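Extracellular solute-binding protein family 5 (PDB 4ONY) probably binds peptides or related solutes in the periplasm and delivers them to an ABC transporter for uptake. Local coordinates at residues Gln225-Lys230 and Ile252-Tyr257; Gly50-Phe55 and Arg258-Leu263; Ile274-Asn279 and Tyr585-Trp590. All coordinates share one frame; numbering follows the deposited sequence.

Interaction 1. Residues Gln225-Lys230 and Ile252-Tyr257; sequences QRIVYK and ISIEYY. With P4G (1-ethoxy-2-(2-ethoxyethoxy)ethane), chain D.
Arg226 and Glu255 face each other as a non-hydrogen-bonded pair where two antiparallel strands, 226-230 and 252-257, run side by side in the mixed four-stranded sheet of this solute-binding protein. The tightly packed part is the face carrying Ile227, Tyr229, Ile252 and Ile254. There CG2 of Ile227 lies 3.9 Å from CB of Ile254, while CE2 of Tyr229 meets CD1 of Ile254 at 4.0 Å. Branched isoleucines suit a buried strand, and the tyrosine adds a broad ring whose hydroxyl bonds to the carbonyl of Arg71. Backbone bonds in both directions join Ile227 to Ile254 and Tyr229 to Ile252, and Tyr256 N reaches Gln225 O at 2.8 Å. Gln225 and Arg226 also form a classic beta bulge opposite Gln222.

The other face is looser and more polar. Both methyls of Val228 lie 3.8 Å from Ser253 OG, and the partly exposed Gln225 and Arg226 border the bound 1-ethoxy-2-(2-ethoxyethoxy)ethane. Its C3 lies over a face of the Tyr257 ring, 3.5 Å from CE2, and its C7 is 3.3 Å from Arg226 NH1, which also bonds to Gln222. A bend at chi3 (-69°) swings Arg226 NE beside Glu255. Both NE and NH2 then grip the single oxygen Glu255 OE2, each at 2.9 Å and from the same face of the carboxylate, whose plane is turned 65° from the guanidinium.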
loop_
_atom_site.group_PDB
_atom_site.type_symbol
_atom_site.label_atom_id
_atom_site.label_comp_id
_atom_site.label_asym_id
_atom_site.label_seq_id
_atom_site.Cartn_x
_atom_site.Cartn_y
_atom_site.Cartn_z
ATOM N N GLN A 225 11.647 -11.917 20.284
ATOM C CA GLN A 225 12.484 -12.914 19.624
ATOM C C GLN A 225 11.805 -13.758 18.526
ATOM O O GLN A 225 12.349 -13.860 17.416
ATOM C CB GLN A 225 13.075 -13.846 20.649
ATOM C CG GLN A 225 13.942 -13.114 21.667
ATOM C CD GLN A 225 14.713 -14.107 22.530
ATOM O OE1 GLN A 225 14.142 -14.813 23.348
ATOM N NE2 GLN A 225 16.003 -14.177 22.322
ATOM N N ARG A 226 10.660 -14.356 18.830
ATOM C CA ARG A 226 10.069 -15.353 17.955
ATOM C C ARG A 226 8.651 -15.702 18.346
ATOM O O ARG A 226 8.344 -15.849 19.538
ATOM C CB ARG A 226 10.908 -16.650 18.026
ATOM C CG ARG A 226 10.421 -17.776 17.110
ATOM C CD ARG A 226 11.160 -19.080 17.400
ATOM N NE ARG A 226 12.561 -19.018 17.008
ATOM C CZ ARG A 226 13.604 -19.053 17.847
ATOM N NH1 ARG A 226 13.446 -19.132 19.163
ATOM N NH2 ARG A 226 14.838 -19.027 17.341
ATOM N N ILE A 227 7.792 -15.801 17.342
ATOM C CA ILE A 227 6.458 -16.406 17.480
ATOM C C ILE A 227 6.360 -17.620 16.515
ATOM O O ILE A 227 6.775 -17.543 15.399
ATOM C CB ILE A 227 5.309 -15.394 17.262
ATOM C CG1 ILE A 227 3.965 -16.063 17.479
ATOM C CG2 ILE A 227 5.296 -14.778 15.849
ATOM C CD1 ILE A 227 2.812 -15.088 17.676
ATOM N N VAL A 228 5.917 -18.765 17.010
ATOM C CA VAL A 228 5.821 -19.990 16.219
ATOM C C VAL A 228 4.321 -20.307 16.044
ATOM O O VAL A 228 3.580 -20.415 17.015
ATOM C CB VAL A 228 6.529 -21.178 16.895
ATOM C CG1 VAL A 228 6.442 -22.455 16.079
ATOM C CG2 VAL A 228 8.000 -20.891 17.168
ATOM N N TYR A 229 3.914 -20.437 14.793
ATOM C CA TYR A 229 2.603 -20.872 14.432
ATOM C C TYR A 229 2.639 -22.349 13.977
ATOM O O TYR A 229 3.498 -22.740 13.200
ATOM C CB TYR A 229 2.092 -20.029 13.277
ATOM C CG TYR A 229 1.840 -18.600 13.640
ATOM C CD1 TYR A 229 0.631 -18.233 14.208
ATOM C CD2 TYR A 229 2.784 -17.610 13.410
ATOM C CE1 TYR A 229 0.351 -16.943 14.552
ATOM C CE2 TYR A 229 2.516 -16.287 13.753
ATOM C CZ TYR A 229 1.287 -15.967 14.328
ATOM O OH TYR A 229 0.948 -14.679 14.676
ATOM N N LYS A 230 1.682 -23.128 14.443
ATOM C CA LYS A 230 1.477 -24.485 13.987
ATOM C C LYS A 230 0.101 -24.614 13.306
ATOM O O LYS A 230 -0.894 -24.115 13.829
ATOM C CB LYS A 230 1.612 -25.463 15.149
ATOM C CG LYS A 230 3.057 -25.872 15.305
ATOM C CD LYS A 230 3.318 -26.788 16.503
ATOM C CE LYS A 230 4.757 -26.580 16.945
ATOM N NZ LYS A 230 5.155 -27.623 17.931
ATOM N N ILE A 252 4.992 -22.198 10.798
ATOM C CA ILE A 252 5.572 -20.917 10.348
ATOM C C ILE A 252 6.127 -20.201 11.565
ATOM O O ILE A 252 5.388 -19.966 12.519
ATOM C CB ILE A 252 4.543 -19.996 9.668
ATOM C CG1 ILE A 252 3.981 -20.681 8.421
ATOM C CG2 ILE A 252 5.196 -18.641 9.325
ATOM C CD1 ILE A 252 2.792 -20.005 7.753
ATOM N N SER A 253 7.435 -19.912 11.547
ATOM C CA SER A 253 8.102 -19.168 12.630
ATOM C C SER A 253 8.507 -17.821 12.096
ATOM O O SER A 253 9.082 -17.705 11.009
ATOM C CB SER A 253 9.320 -19.928 13.183
ATOM O OG SER A 253 9.010 -21.290 13.501
ATOM N N ILE A 254 8.143 -16.794 12.841
ATOM C CA ILE A 254 8.548 -15.425 12.563
ATOM C C ILE A 254 9.546 -14.995 13.649
ATOM O O ILE A 254 9.189 -14.873 14.841
ATOM C CB ILE A 254 7.317 -14.495 12.541
ATOM C CG1 ILE A 254 6.263 -15.091 11.600
ATOM C CG2 ILE A 254 7.705 -13.075 12.131
ATOM C CD1 ILE A 254 4.996 -14.247 11.450
ATOM N N GLU A 255 10.793 -14.792 13.222
ATOM C CA GLU A 255 11.894 -14.364 14.085
ATOM C C GLU A 255 12.167 -12.891 13.961
ATOM O O GLU A 255 12.017 -12.295 12.871
ATOM C CB GLU A 255 13.138 -15.149 13.751
ATOM C CG GLU A 255 12.946 -16.600 14.087
ATOM C CD GLU A 255 14.200 -17.404 14.061
ATOM O OE1 GLU A 255 15.252 -16.934 13.561
ATOM O OE2 GLU A 255 14.122 -18.545 14.551
ATOM N N TYR A 256 12.550 -12.287 15.079
ATOM C CA TYR A 256 12.718 -10.873 15.158
ATOM C C TYR A 256 14.204 -10.525 15.280
ATOM O O TYR A 256 14.912 -11.148 16.055
ATOM C CB TYR A 256 11.900 -10.338 16.344
ATOM C CG TYR A 256 10.401 -10.226 16.058
ATOM C CD1 TYR A 256 9.585 -11.349 16.062
ATOM C CD2 TYR A 256 9.817 -9.024 15.745
ATOM C CE1 TYR A 256 8.220 -11.244 15.817
ATOM C CE2 TYR A 256 8.479 -8.913 15.509
ATOM C CZ TYR A 256 7.678 -10.032 15.547
ATOM O OH TYR A 256 6.329 -9.935 15.309
ATOM N N TYR A 257 14.655 -9.550 14.484
ATOM C CA TYR A 257 16.050 -9.147 14.409
ATOM C C TYR A 257 16.180 -7.641 14.682
ATOM O O TYR A 257 15.251 -6.886 14.437
ATOM C CB TYR A 257 16.639 -9.479 13.027
ATOM C CG TYR A 257 16.760 -10.951 12.820
ATOM C CD1 TYR A 257 15.647 -11.708 12.435
ATOM C CD2 TYR A 257 17.941 -11.619 13.130
ATOM C CE1 TYR A 257 15.739 -13.091 12.321
ATOM C CE2 TYR A 257 18.040 -12.996 13.016
ATOM C CZ TYR A 257 16.920 -13.735 12.628
ATOM O OH TYR A 257 17.054 -15.141 12.534
HETATM C C8 P4G D . 16.462 -20.007 20.543
HETATM C C7 P4G D . 15.898 -18.792 21.282
HETATM O O4 P4G D . 16.418 -17.469 20.935
HETATM C C6 P4G D . 16.832 -17.120 19.596
HETATM C C5 P4G D . 15.992 -15.967 19.017
HETATM O O3 P4G D . 16.401 -15.694 17.663
HETATM C C4 P4G D . 16.012 -14.435 17.166
HETATM C C3 P4G D . 17.149 -13.916 16.306
HETATM O O2 P4G D . 17.973 -13.000 17.029
HETATM C C2 P4G D . 19.251 -12.764 16.403
HETATM C C1 P4G D . 20.442 -13.485 17.009
#

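Interaction 2. Residues Gly50-Phe55 and Arg258-Leu263; sequences GVVGTF and RNETSL
With CG anti to its backbone N (chi1 -159°), Leu263 reaches from the first turn of helix 260-268 to the strand 50-52, and Val52, its CG1 likewise anti (chi1 179°), spreads both methyls over the start of that helix. The motif is an N-cap: Asn259 caps the helix, and the outermost strand 46-52 of the mixed four-stranded sheet packs on the helix start. Leu263 CD1 lies 3.5 Å from Gly50 C and nearly as close to Val51 N, so the methyl rests on bare peptide backbone. Glycine suits this point because a CB would point at the leucine and clash with its CG. Val52 CG2 is 3.8 Å from Asn259 C and also touches Leu263 CD1, while its CG1 lies near the carbonyl oxygen of Arg258.

Glu260 meets the same valine with the aliphatic part of its chain: CG is 3.9 Å from Val52 CG2, and the two side chains cross at about a right angle. Its carboxylate is engaged elsewhere, in a salt bridge to Arg282. The segments thus meet by packing, and a polar bond within 258-263 caps the helix. Asparagine suits the N-cap, since its short amide can turn back on the first turn: Asn259 OD1 accepts from Ser262 N at 2.8 Å, with an N-H...O angle of 172°.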
loop_
_atom_site.group_PDB
_atom_site.type_symbol
_atom_site.label_atom_id
_atom_site.label_comp_id
_atom_site.label_asym_id
_atom_site.label_seq_id
_atom_site.Cartn_x
_atom_site.Cartn_y
_atom_site.Cartn_z
ATOM N N GLY A 50 12.236 -13.764 8.810
ATOM C CA GLY A 50 12.718 -12.739 9.727
ATOM C C GLY A 50 12.028 -11.404 9.503
ATOM O O GLY A 50 11.616 -11.096 8.388
ATOM N N VAL A 51 11.875 -10.626 10.565
ATOM C CA VAL A 51 11.416 -9.221 10.484
ATOM C C VAL A 51 12.284 -8.380 11.410
ATOM O O VAL A 51 12.810 -8.901 12.403
ATOM C CB VAL A 51 9.924 -9.006 10.893
ATOM C CG1 VAL A 51 8.999 -9.841 10.033
ATOM C CG2 VAL A 51 9.669 -9.381 12.347
ATOM N N VAL A 52 12.446 -7.095 11.062
ATOM C CA VAL A 52 13.167 -6.159 11.899
ATOM C C VAL A 52 12.179 -5.559 12.860
ATOM O O VAL A 52 11.196 -5.024 12.435
ATOM C CB VAL A 52 13.819 -5.047 11.088
ATOM C CG1 VAL A 52 14.560 -4.039 11.990
ATOM C CG2 VAL A 52 14.784 -5.670 10.083
ATOM N N GLY A 53 12.439 -5.671 14.160
ATOM C CA GLY A 53 11.587 -5.037 15.152
ATOM C C GLY A 53 11.461 -5.898 16.408
ATOM O O GLY A 53 12.385 -6.646 16.724
ATOM N N THR A 54 10.338 -5.761 17.110
ATOM C CA THR A 54 10.069 -6.486 18.338
ATOM C C THR A 54 8.553 -6.645 18.564
ATOM O O THR A 54 7.760 -6.059 17.844
ATOM C CB THR A 54 10.712 -5.780 19.537
ATOM O OG1 THR A 54 10.692 -6.632 20.693
ATOM C CG2 THR A 54 10.007 -4.434 19.853
ATOM N N PHE A 55 8.174 -7.443 19.558
ATOM C CA PHE A 55 6.803 -7.553 19.943
ATOM C C PHE A 55 6.747 -7.989 21.371
ATOM O O PHE A 55 7.643 -8.646 21.836
ATOM C CB PHE A 55 6.068 -8.571 19.048
ATOM C CG PHE A 55 6.277 -9.988 19.450
ATOM C CD1 PHE A 55 7.385 -10.685 19.021
ATOM C CD2 PHE A 55 5.378 -10.610 20.295
ATOM C CE1 PHE A 55 7.597 -11.981 19.429
ATOM C CE2 PHE A 55 5.592 -11.886 20.711
ATOM C CZ PHE A 55 6.692 -12.593 20.251
ATOM N N ARG A 258 17.335 -7.214 15.185
ATOM C CA ARG A 258 17.502 -5.814 15.553
ATOM C C ARG A 258 17.756 -4.939 14.344
ATOM O O ARG A 258 17.600 -3.765 14.459
ATOM C CB ARG A 258 18.616 -5.620 16.531
ATOM C CG ARG A 258 20.011 -5.812 15.949
ATOM C CD ARG A 258 20.983 -5.947 17.084
ATOM N NE ARG A 258 22.365 -5.875 16.654
ATOM C CZ ARG A 258 23.205 -6.895 16.554
ATOM N NH1 ARG A 258 22.810 -8.128 16.829
ATOM N NH2 ARG A 258 24.467 -6.667 16.145
ATOM N N ASN A 259 18.216 -5.498 13.226
ATOM C CA ASN A 259 18.483 -4.716 12.013
ATOM C C ASN A 259 18.555 -5.664 10.814
ATOM O O ASN A 259 18.551 -6.889 10.972
ATOM C CB ASN A 259 19.807 -3.866 12.115
ATOM C CG ASN A 259 21.056 -4.724 12.310
ATOM O OD1 ASN A 259 21.168 -5.808 11.741
ATOM N ND2 ASN A 259 22.004 -4.230 13.120
ATOM N N GLU A 260 18.616 -5.088 9.622
ATOM C CA GLU A 260 18.604 -5.878 8.408
ATOM C C GLU A 260 19.856 -6.719 8.172
ATOM O O GLU A 260 19.759 -7.768 7.540
ATOM C CB GLU A 260 18.414 -4.949 7.213
ATOM C CG GLU A 260 16.996 -4.439 7.112
ATOM C CD GLU A 260 16.791 -3.658 5.809
ATOM O OE1 GLU A 260 17.683 -3.749 4.917
ATOM O OE2 GLU A 260 15.780 -2.906 5.722
ATOM N N THR A 261 21.016 -6.242 8.638
ATOM C CA THR A 261 22.256 -6.955 8.438
ATOM C C THR A 261 22.245 -8.283 9.217
ATOM O O THR A 261 22.632 -9.323 8.683
ATOM C CB THR A 261 23.462 -6.089 8.876
ATOM O OG1 THR A 261 23.618 -5.042 7.941
ATOM C CG2 THR A 261 24.731 -6.867 8.865
ATOM N N SER A 262 21.796 -8.211 10.476
ATOM C CA SER A 262 21.633 -9.377 11.339
ATOM C C SER A 262 20.672 -10.389 10.693
ATOM O O SER A 262 20.922 -11.580 10.678
ATOM C CB SER A 262 21.068 -8.905 12.703
ATOM O OG SER A 262 20.915 -10.016 13.578
ATOM N N LEU A 263 19.583 -9.866 10.145
ATOM C CA LEU A 263 18.568 -10.663 9.491
ATOM C C LEU A 263 19.178 -11.360 8.244
ATOM O O LEU A 263 19.086 -12.588 8.102
ATOM C CB LEU A 263 17.389 -9.769 9.122
ATOM C CG LEU A 263 16.030 -10.453 8.888
ATOM C CD1 LEU A 263 14.918 -9.432 9.048
ATOM C CD2 LEU A 263 15.949 -11.086 7.506
#

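Interaction 3. Residues Ile274-Asn279 and Tyr585-Trp590; sequences IFIEGN and YQLPAW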
loop_
_atom_site.group_PDB
_atom_site.type_symbol
_atom_site.label_atom_id
_atom_site.label_comp_id
_atom_site.label_asym_id
_atom_site.label_seq_id
_atom_site.Cartn_x
_atom_site.Cartn_y
_atom_site.Cartn_z
ATOM N N ILE A 274 13.825 -17.469 3.510
ATOM C CA ILE A 274 13.695 -16.468 2.457
ATOM C C ILE A 274 14.193 -15.126 2.961
ATOM O O ILE A 274 14.387 -14.939 4.159
ATOM C CB ILE A 274 12.222 -16.304 1.991
ATOM C CG1 ILE A 274 11.348 -15.741 3.119
ATOM C CG2 ILE A 274 11.610 -17.645 1.549
ATOM C CD1 ILE A 274 9.988 -15.270 2.684
ATOM N N PHE A 275 14.422 -14.215 2.032
ATOM C CA PHE A 275 14.799 -12.859 2.348
ATOM C C PHE A 275 14.164 -11.932 1.341
ATOM O O PHE A 275 14.430 -12.025 0.123
ATOM C CB PHE A 275 16.339 -12.672 2.355
ATOM C CG PHE A 275 16.775 -11.324 2.853
ATOM C CD1 PHE A 275 16.841 -10.252 1.984
ATOM C CD2 PHE A 275 17.068 -11.130 4.182
ATOM C CE1 PHE A 275 17.168 -8.998 2.414
ATOM C CE2 PHE A 275 17.445 -9.881 4.630
ATOM C CZ PHE A 275 17.511 -8.805 3.743
ATOM N N ILE A 276 13.279 -11.070 1.831
ATOM C CA ILE A 276 12.515 -10.178 0.944
ATOM C C ILE A 276 13.402 -8.935 0.783
ATOM O O ILE A 276 13.692 -8.274 1.783
ATOM C CB ILE A 276 11.164 -9.825 1.571
ATOM C CG1 ILE A 276 10.294 -11.076 1.661
ATOM C CG2 ILE A 276 10.455 -8.731 0.765
ATOM C CD1 ILE A 276 9.032 -10.914 2.487
ATOM N N GLU A 277 13.857 -8.642 -0.439
ATOM C CA GLU A 277 14.875 -7.608 -0.659
ATOM C C GLU A 277 14.315 -6.300 -1.260
ATOM O O GLU A 277 13.696 -6.305 -2.325
ATOM C CB GLU A 277 15.944 -8.143 -1.605
ATOM C CG GLU A 277 17.068 -7.157 -1.857
ATOM C CD GLU A 277 17.852 -6.908 -0.587
ATOM O OE1 GLU A 277 18.759 -7.726 -0.290
ATOM O OE2 GLU A 277 17.535 -5.913 0.111
ATOM N N GLY A 278 14.570 -5.191 -0.587
ATOM C CA GLY A 278 14.284 -3.855 -1.123
ATOM C C GLY A 278 15.495 -2.952 -1.412
ATOM O O GLY A 278 15.339 -1.823 -1.898
ATOM N N ASN A 279 16.684 -3.423 -1.084
ATOM C CA ASN A 279 17.860 -2.623 -1.216
ATOM C C ASN A 279 18.634 -3.000 -2.485
ATOM O O ASN A 279 19.150 -4.121 -2.574
ATOM C CB ASN A 279 18.696 -2.838 0.020
ATOM C CG ASN A 279 19.948 -2.005 0.009
ATOM O OD1 ASN A 279 20.592 -1.818 -1.027
ATOM N ND2 ASN A 279 20.341 -1.553 1.179
ATOM N N TYR A 585 3.929 -11.547 -5.545
ATOM C CA TYR A 585 4.099 -12.872 -4.943
ATOM C C TYR A 585 3.193 -12.981 -3.711
ATOM O O TYR A 585 2.971 -11.994 -3.016
ATOM C CB TYR A 585 5.592 -13.177 -4.591
ATOM C CG TYR A 585 6.132 -12.259 -3.474
ATOM C CD1 TYR A 585 5.934 -12.565 -2.144
ATOM C CD2 TYR A 585 6.786 -11.087 -3.796
ATOM C CE1 TYR A 585 6.369 -11.703 -1.131
ATOM C CE2 TYR A 585 7.247 -10.216 -2.824
ATOM C CZ TYR A 585 7.017 -10.515 -1.487
ATOM O OH TYR A 585 7.462 -9.670 -0.520
ATOM N N GLN A 586 2.748 -14.199 -3.400
ATOM C CA GLN A 586 1.867 -14.438 -2.268
ATOM C C GLN A 586 2.397 -15.607 -1.423
ATOM O O GLN A 586 2.204 -16.767 -1.759
ATOM C CB GLN A 586 0.484 -14.792 -2.806
ATOM C CG GLN A 586 -0.171 -13.718 -3.606
ATOM C CD GLN A 586 -0.444 -12.525 -2.765
ATOM O OE1 GLN A 586 -1.023 -12.645 -1.693
ATOM N NE2 GLN A 586 -0.017 -11.350 -3.228
ATOM N N LEU A 587 3.096 -15.272 -0.344
ATOM C CA LEU A 587 3.711 -16.262 0.519
ATOM C C LEU A 587 2.767 -17.342 1.003
ATOM O O LEU A 587 3.191 -18.500 1.157
ATOM C CB LEU A 587 4.372 -15.608 1.734
ATOM C CG LEU A 587 5.530 -14.668 1.446
ATOM C CD1 LEU A 587 6.195 -14.295 2.757
ATOM C CD2 LEU A 587 6.548 -15.338 0.502
ATOM N N PRO A 588 1.480 -16.992 1.294
ATOM C CA PRO A 588 0.564 -18.028 1.762
ATOM C C PRO A 588 0.291 -19.157 0.741
ATOM O O PRO A 588 -0.252 -20.177 1.123
ATOM C CB PRO A 588 -0.736 -17.258 2.042
ATOM C CG PRO A 588 -0.283 -15.883 2.353
ATOM C CD PRO A 588 0.912 -15.645 1.461
ATOM N N ALA A 589 0.620 -18.940 -0.538
ATOM C CA ALA A 589 0.514 -19.966 -1.547
ATOM C C ALA A 589 1.829 -20.742 -1.760
ATOM O O ALA A 589 1.885 -21.689 -2.582
ATOM C CB ALA A 589 0.076 -19.323 -2.835
ATOM N N TRP A 590 2.895 -20.372 -1.040
ATOM C CA TRP A 590 4.167 -21.085 -1.180
ATOM C C TRP A 590 4.122 -22.396 -0.358
ATOM O O TRP A 590 3.196 -22.603 0.477
ATOM C CB TRP A 590 5.347 -20.179 -0.749
ATOM C CG TRP A 590 5.547 -19.006 -1.713
ATOM C CD1 TRP A 590 4.613 -18.467 -2.530
ATOM C CD2 TRP A 590 6.746 -18.270 -1.932
ATOM N NE1 TRP A 590 5.144 -17.419 -3.239
ATOM C CE2 TRP A 590 6.456 -17.276 -2.890
ATOM C CE3 TRP A 590 8.034 -18.334 -1.400
ATOM C CZ2 TRP A 590 7.410 -16.387 -3.352
ATOM C CZ3 TRP A 590 8.984 -17.424 -1.831
ATOM C CH2 TRP A 590 8.675 -16.477 -2.812
#
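Ile274 CG2, on the strand 274-277, approaches the Trp590 indole obliquely, 4.3 Å from CZ3. One face of the same indole carries Leu587 of its own segment, whose CD2 sits 3.7 Å above the plane, over the centre of the ring. The Tyr585 ring is likewise met obliquely, by Ile276 CD1.

Two isoleucines, at alternate positions and therefore on the same side of the strand, carry the contact. Ile274 and Leu587 reach toward each other tip to tip, with their CD1 atoms 3.9 Å apart. The isoleucine puts CG1 in the crowded position between its backbone N and carbonyl carbon (chi1 65°), while CG2 points to the tryptophan; one branched residue thereby serves two partners. Ile276 crosses Tyr585 and lies about its hydroxyl: CG2 is 3.4 Å from Tyr585 OH, and CD1 is 3.6 Å from that oxygen. CD1 of Ile276 also comes within 4.4 Å of Leu587 CD1, so Leu587 bridges both isoleucines while backing onto Trp590. A leucine suits this place because its end is forked: CD2 lies over the indole and CD1 meets Ile274 and Ile276, while CD2 also touches the tip of Ile274. The short 3-10 turn 587-589, with Trp590 N bonded to Leu587 O at 2.9 Å, is consistent with Leu587 and Trp590 lying against each other.

This is apolar packing of a C-terminal loop on an edge strand. Strand 274-277 borders a three-stranded antiparallel sheet and pairs with strand 566-571, whose Val568 touches both Tyr585 and Trp590. Helix 280-285 follows the strand, and its Arg282 forms a salt bridge with Glu277.

The three contacts lie on the same side of the chain's centre and form a connected region. Interactions 1 and 2, with centres 12 Å apart, share a sheet: strand 251-257 runs beside strand 46-52, with probable hydrogen bonds from Val51 N to Glu255 O (2.8 Å) and from Tyr257 N to Val51 O (2.9 Å). Strand 251-257 then leads into helix 260-268. Interaction 3 is joined through that helix, where Leu263 CD2 packs 3.5 Å from Phe275 CE2; it does not touch interaction 1, the nearest atoms being about 7 Å apart. The ligand pocket belongs mainly to interaction 1, although in interaction 2 the nearest atoms of the Arg258 side chain and the bound polyether are about 6 Å apart.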